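Local coordinates for protein STN1 (Saccharomyces cerevisiae, PDB 3KEY) that acts in telomere length regulation and telomere end protection, inhibiting telomerase loading through its interaction with CDC13, at residues T4-N9 with R65-R70; V72-I77 with I135-K140. All coordinates share one frame; numbering follows the deposited sequence.

Interaction 1: T4-N9 with R65-R70; sequences TSAKSN and RDLVNR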
loop_
_atom_site.group_PDB
_atom_site.type_symbol
_atom_site.label_atom_id
_atom_site.label_comp_id
_atom_site.label_asym_id
_atom_site.label_seq_id
_atom_site.Cartn_x
_atom_site.Cartn_y
_atom_site.Cartn_z
ATOM N N THR A 4 -7.302 -1.961 8.456
ATOM C CA THR A 4 -6.297 -1.348 7.589
ATOM C C THR A 4 -6.073 0.128 7.937
ATOM O O THR A 4 -7.016 0.844 8.276
ATOM C CB THR A 4 -6.720 -1.466 6.097
ATOM O OG1 THR A 4 -5.815 -0.722 5.267
ATOM C CG2 THR A 4 -8.120 -0.932 5.904
ATOM N N SER A 5 -4.823 0.577 7.850
ATOM C CA SER A 5 -4.483 1.967 8.154
ATOM C C SER A 5 -5.063 2.916 7.106
ATOM O O SER A 5 -5.449 2.486 6.019
ATOM C CB SER A 5 -2.961 2.141 8.212
ATOM O OG SER A 5 -2.362 1.924 6.945
ATOM N N ALA A 6 -5.131 4.203 7.436
ATOM C CA ALA A 6 -5.665 5.196 6.506
ATOM C C ALA A 6 -4.821 5.197 5.229
ATOM O O ALA A 6 -5.348 5.261 4.115
ATOM C CB ALA A 6 -5.655 6.579 7.153
ATOM N N LYS A 7 -3.506 5.120 5.410
ATOM C CA LYS A 7 -2.569 5.094 4.297
ATOM C C LYS A 7 -2.881 3.934 3.341
ATOM O O LYS A 7 -2.932 4.126 2.127
ATOM C CB LYS A 7 -1.140 4.958 4.830
ATOM C CG LYS A 7 -0.067 4.900 3.758
ATOM C CD LYS A 7 1.262 4.471 4.351
ATOM C CE LYS A 7 1.213 3.013 4.786
ATOM N NZ LYS A 7 2.445 2.592 5.506
ATOM N N SER A 8 -3.084 2.734 3.884
ATOM C CA SER A 8 -3.386 1.581 3.040
ATOM C C SER A 8 -4.781 1.668 2.409
ATOM O O SER A 8 -5.020 1.084 1.357
ATOM C CB SER A 8 -3.207 0.269 3.821
ATOM O OG SER A 8 -1.826 -0.088 3.913
ATOM N N ASN A 9 -5.702 2.395 3.037
ATOM C CA ASN A 9 -7.030 2.562 2.442
ATOM C C ASN A 9 -6.880 3.438 1.186
ATOM O O ASN A 9 -7.507 3.180 0.155
ATOM C CB ASN A 9 -8.005 3.225 3.424
ATOM C CG ASN A 9 -8.609 2.232 4.412
ATOM O OD1 ASN A 9 -8.953 1.103 4.049
ATOM N ND2 ASN A 9 -8.759 2.657 5.662
ATOM N N ARG A 65 -2.407 15.679 2.288
ATOM C CA ARG A 65 -0.997 15.819 1.961
ATOM C C ARG A 65 -0.164 14.807 2.739
ATOM O O ARG A 65 0.795 14.247 2.207
ATOM C CB ARG A 65 -0.521 17.231 2.292
ATOM C CG ARG A 65 0.978 17.449 2.096
ATOM C CD ARG A 65 1.568 18.183 3.295
ATOM N NE ARG A 65 0.843 19.422 3.579
ATOM C CZ ARG A 65 0.834 20.036 4.760
ATOM N NH1 ARG A 65 1.516 19.527 5.783
ATOM N NH2 ARG A 65 0.127 21.149 4.926
ATOM N N ASP A 66 -0.521 14.580 4.002
ATOM C CA ASP A 66 0.214 13.626 4.828
ATOM C C ASP A 66 0.079 12.217 4.256
ATOM O O ASP A 66 1.061 11.479 4.163
ATOM C CB ASP A 66 -0.294 13.645 6.279
ATOM C CG ASP A 66 0.081 14.922 7.018
ATOM O OD1 ASP A 66 -0.326 15.069 8.193
ATOM O OD2 ASP A 66 0.783 15.779 6.433
ATOM N N LEU A 67 -1.135 11.848 3.871
ATOM C CA LEU A 67 -1.370 10.528 3.301
ATOM C C LEU A 67 -0.602 10.322 1.996
ATOM O O LEU A 67 0.099 9.321 1.850
ATOM C CB LEU A 67 -2.866 10.306 3.062
ATOM C CG LEU A 67 -3.697 10.217 4.343
ATOM C CD1 LEU A 67 -5.175 10.186 3.994
ATOM C CD2 LEU A 67 -3.289 8.969 5.140
ATOM N N VAL A 68 -0.719 11.256 1.052
ATOM C CA VAL A 68 -0.007 11.095 -0.210
ATOM C C VAL A 68 1.494 11.066 0.024
ATOM O O VAL A 68 2.202 10.263 -0.585
ATOM C CB VAL A 68 -0.323 12.216 -1.233
ATOM C CG1 VAL A 68 -1.794 12.164 -1.629
ATOM C CG2 VAL A 68 0.045 13.571 -0.655
ATOM N N ASN A 69 1.980 11.931 0.912
ATOM C CA ASN A 69 3.406 11.969 1.195
ATOM C C ASN A 69 3.901 10.670 1.826
ATOM O O ASN A 69 5.032 10.261 1.572
ATOM C CB ASN A 69 3.756 13.165 2.090
ATOM C CG ASN A 69 3.616 14.510 1.361
ATOM O OD1 ASN A 69 3.396 14.553 0.145
ATOM N ND2 ASN A 69 3.752 15.610 2.105
ATOM N N ARG A 70 3.070 10.016 2.640
ATOM C CA ARG A 70 3.478 8.756 3.256
ATOM C C ARG A 70 3.707 7.718 2.157
ATOM O O ARG A 70 4.673 6.959 2.205
ATOM C CB ARG A 70 2.406 8.226 4.224
ATOM C CG ARG A 70 2.182 9.063 5.478
ATOM C CD ARG A 70 1.105 8.445 6.382
ATOM N NE ARG A 70 0.582 9.403 7.359
ATOM C CZ ARG A 70 -0.387 9.138 8.233
ATOM N NH1 ARG A 70 -0.950 7.937 8.267
ATOM N NH2 ARG A 70 -0.804 10.082 9.069
#
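The ammonium nitrogen of Lys7, whose side chain lies against Arg70, is gripped by two groups outside 4-9 and 65-70: Asp137 OD2 forms a salt bridge with NZ, and Gln74 OE1 accepts a weak hydrogen bond from it. What meets helix 56-73 at residues 65-70 is therefore the aliphatic part of the lysine. Lys7 CD rests 3.9 Å from Arg70 CB, with Lys7 CG a little farther from the same carbon at 4.2 Å, and the two side chains run at a slant to one another. Lys7 leaves its helix with CG anti to the backbone N (chi1 179°), and a bend at chi3 (69°) swings CE and NZ away from Arg70. Its NZ stays 6.9 Å from Arg70 NH1, so the two like charges are held apart.

The second point of touch is Leu67. Its CD2 methyl meets Ala6 CB at 3.9 Å and also lies 3.9 Å from Lys7 N, fitting against the first turn of helix 6-16. Within its own helix this methyl also lies over one face of the Arg70 guanidinium, displaced toward the rim of that group. Leu67 additionally packs on Val36 and Leu40 of helix 31-47, joining three helices of the first of two winged helix-turn-helix domains in this C-terminal part of STN1.

The turn that receives Leu67 is closed by Ser5, an N-cap whose OG accepts from Ser8 N at 3.2 Å with a nearly straight N-H...O angle of 162°. Across the interface, then, the side-chain contacts are apolar, with Leu67 CD2 also against the backbone N of Lys7. The lysine charge is probably balanced mainly by Asp137 of the second domain, so one side chain serves both contacts.

Interaction 2: V72-I77 with I135-K140; sequences VSQGLI and IVDVFK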
loop_
_atom_site.group_PDB
_atom_site.type_symbol
_atom_site.label_atom_id
_atom_site.label_comp_id
_atom_site.label_asym_id
_atom_site.label_seq_id
_atom_site.Cartn_x
_atom_site.Cartn_y
_atom_site.Cartn_z
ATOM N N VAL A 72 4.315 8.289 -1.219
ATOM C CA VAL A 72 5.460 8.660 -2.051
ATOM C C VAL A 72 6.743 8.320 -1.294
ATOM O O VAL A 72 7.713 7.842 -1.871
ATOM C CB VAL A 72 5.472 10.182 -2.368
ATOM C CG1 VAL A 72 6.728 10.538 -3.170
ATOM C CG2 VAL A 72 4.219 10.570 -3.143
ATOM N N SER A 73 6.722 8.561 0.011
ATOM C CA SER A 73 7.864 8.309 0.885
ATOM C C SER A 73 8.275 6.833 0.973
ATOM O O SER A 73 9.445 6.522 1.227
ATOM C CB SER A 73 7.545 8.843 2.284
ATOM O OG SER A 73 8.557 8.503 3.208
ATOM N N GLN A 74 7.315 5.929 0.781
ATOM C CA GLN A 74 7.597 4.497 0.828
ATOM C C GLN A 74 7.872 3.968 -0.573
ATOM O O GLN A 74 8.139 2.780 -0.754
ATOM C CB GLN A 74 6.415 3.726 1.415
ATOM C CG GLN A 74 6.072 4.076 2.843
ATOM C CD GLN A 74 5.055 3.114 3.429
ATOM O OE1 GLN A 74 3.973 2.924 2.877
ATOM N NE2 GLN A 74 5.400 2.499 4.552
ATOM N N GLY A 75 7.778 4.855 -1.562
ATOM C CA GLY A 75 8.016 4.474 -2.943
ATOM C C GLY A 75 6.840 3.779 -3.599
ATOM O O GLY A 75 6.971 3.238 -4.698
ATOM N N LEU A 76 5.682 3.793 -2.938
ATOM C CA LEU A 76 4.495 3.129 -3.478
ATOM C C LEU A 76 3.924 3.852 -4.706
ATOM O O LEU A 76 3.358 3.228 -5.613
ATOM C CB LEU A 76 3.444 2.971 -2.376
ATOM C CG LEU A 76 3.901 1.974 -1.295
ATOM C CD1 LEU A 76 2.880 1.894 -0.167
ATOM C CD2 LEU A 76 4.104 0.592 -1.929
ATOM N N ILE A 77 4.060 5.170 -4.726
ATOM C CA ILE A 77 3.636 5.954 -5.879
ATOM C C ILE A 77 4.685 7.032 -6.055
ATOM O O ILE A 77 5.384 7.400 -5.111
ATOM C CB ILE A 77 2.255 6.651 -5.704
ATOM C CG1 ILE A 77 2.301 7.601 -4.508
ATOM C CG2 ILE A 77 1.153 5.609 -5.605
ATOM C CD1 ILE A 77 1.050 8.446 -4.358
ATOM N N ILE A 135 6.828 -2.580 0.772
ATOM C CA ILE A 135 6.671 -3.940 0.269
ATOM C C ILE A 135 5.839 -4.776 1.237
ATOM O O ILE A 135 5.037 -5.608 0.814
ATOM C CB ILE A 135 8.037 -4.616 0.042
ATOM C CG1 ILE A 135 8.725 -3.979 -1.160
ATOM C CG2 ILE A 135 7.856 -6.091 -0.235
ATOM C CD1 ILE A 135 10.112 -4.507 -1.419
ATOM N N VAL A 136 6.035 -4.554 2.534
ATOM C CA VAL A 136 5.260 -5.272 3.536
ATOM C C VAL A 136 3.766 -4.982 3.359
ATOM O O VAL A 136 2.951 -5.895 3.369
ATOM C CB VAL A 136 5.678 -4.869 4.977
ATOM C CG1 VAL A 136 4.658 -5.384 5.988
ATOM C CG2 VAL A 136 7.063 -5.426 5.290
ATOM N N ASP A 137 3.396 -3.717 3.187
ATOM C CA ASP A 137 1.978 -3.420 3.039
ATOM C C ASP A 137 1.395 -3.987 1.752
ATOM O O ASP A 137 0.238 -4.394 1.725
ATOM C CB ASP A 137 1.712 -1.913 3.159
ATOM C CG ASP A 137 1.955 -1.397 4.580
ATOM O OD1 ASP A 137 1.869 -2.217 5.524
ATOM O OD2 ASP A 137 2.223 -0.189 4.762
ATOM N N VAL A 138 2.185 -4.042 0.685
ATOM C CA VAL A 138 1.660 -4.606 -0.551
ATOM C C VAL A 138 1.399 -6.108 -0.362
ATOM O O VAL A 138 0.327 -6.611 -0.718
ATOM C CB VAL A 138 2.627 -4.375 -1.743
ATOM C CG1 VAL A 138 2.130 -5.132 -2.981
ATOM C CG2 VAL A 138 2.707 -2.880 -2.048
ATOM N N PHE A 139 2.362 -6.817 0.221
ATOM C CA PHE A 139 2.194 -8.252 0.443
ATOM C C PHE A 139 1.067 -8.570 1.428
ATOM O O PHE A 139 0.337 -9.542 1.231
ATOM C CB PHE A 139 3.516 -8.902 0.891
ATOM C CG PHE A 139 4.414 -9.292 -0.265
ATOM C CD1 PHE A 139 5.259 -8.358 -0.856
ATOM C CD2 PHE A 139 4.360 -10.581 -0.799
ATOM C CE1 PHE A 139 6.041 -8.697 -1.966
ATOM C CE2 PHE A 139 5.133 -10.935 -1.907
ATOM C CZ PHE A 139 5.976 -9.991 -2.495
ATOM N N LYS A 140 0.907 -7.753 2.471
ATOM C CA LYS A 140 -0.180 -7.982 3.422
ATOM C C LYS A 140 -1.536 -7.941 2.700
ATOM O O LYS A 140 -2.384 -8.819 2.896
ATOM C CB LYS A 140 -0.158 -6.936 4.544
ATOM C CG LYS A 140 0.859 -7.228 5.646
ATOM C CD LYS A 140 0.822 -6.181 6.759
ATOM C CE LYS A 140 1.732 -6.584 7.926
ATOM N NZ LYS A 140 1.735 -5.544 9.004
#
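Gln74 and Leu76 lie on either side of Gly75, the positive-phi residue of the Schellman motif that ends helix 56-73 in the first winged helix-turn-helix domain, and they face Asp137 and Val138 on helix 132-149 of the second. Gly75, with phi 80°, turns the chain out of the helix, and its N donates to Val72 O at 3.0 Å.

The polar part of the contact is an approach of two acceptors. Gln74 OE1 comes within 4.0 Å of Asp137 OD2 without bonding to it, with the side chains crossing at about a right angle and the amide and carboxylate planes turned 54° apart. Asp137 OD2 makes a salt bridge to Lys7 NZ and Gln74 OE1 a weak hydrogen bond to it, a shared positive charge that probably offsets their repulsion. Backbone bonding between Gln74 and Thr131 adds a link to the approach of helix 132-149.

The apolar part of the contact is buried. Leu76 also packs on Leu95 and Met11, and Val138 on Phe96 and Ala99, which places helices 6-16 and 90-108 around the junction. Leucine and valine slide past each other in opposite directions, meeting through single methyls, Leu76 CD2 and Val138 CG2, 3.7 Å apart.

How the interactions relate
From the N terminus, residues 4-9 lead into helix 6-16, and the chain runs through the largely helical 55 residues that follow, helix 31-47 among them, before interaction 1 closes that loop on helix 56-73. Interaction 2 opens just beyond, at the end of the same helix, and closes on helix 132-149 after strands 78-81 and 86-88, then helix 90-108, strand 113-117 and helix 118-125 of the second domain. The two loops thus follow in series, neither nested nor crossed. Interaction 1 lies within the first winged helix-turn-helix domain, whereas interaction 2 joins the two domains. Their centres are about 11 Å apart, and Lys7 of the first reaches into the second.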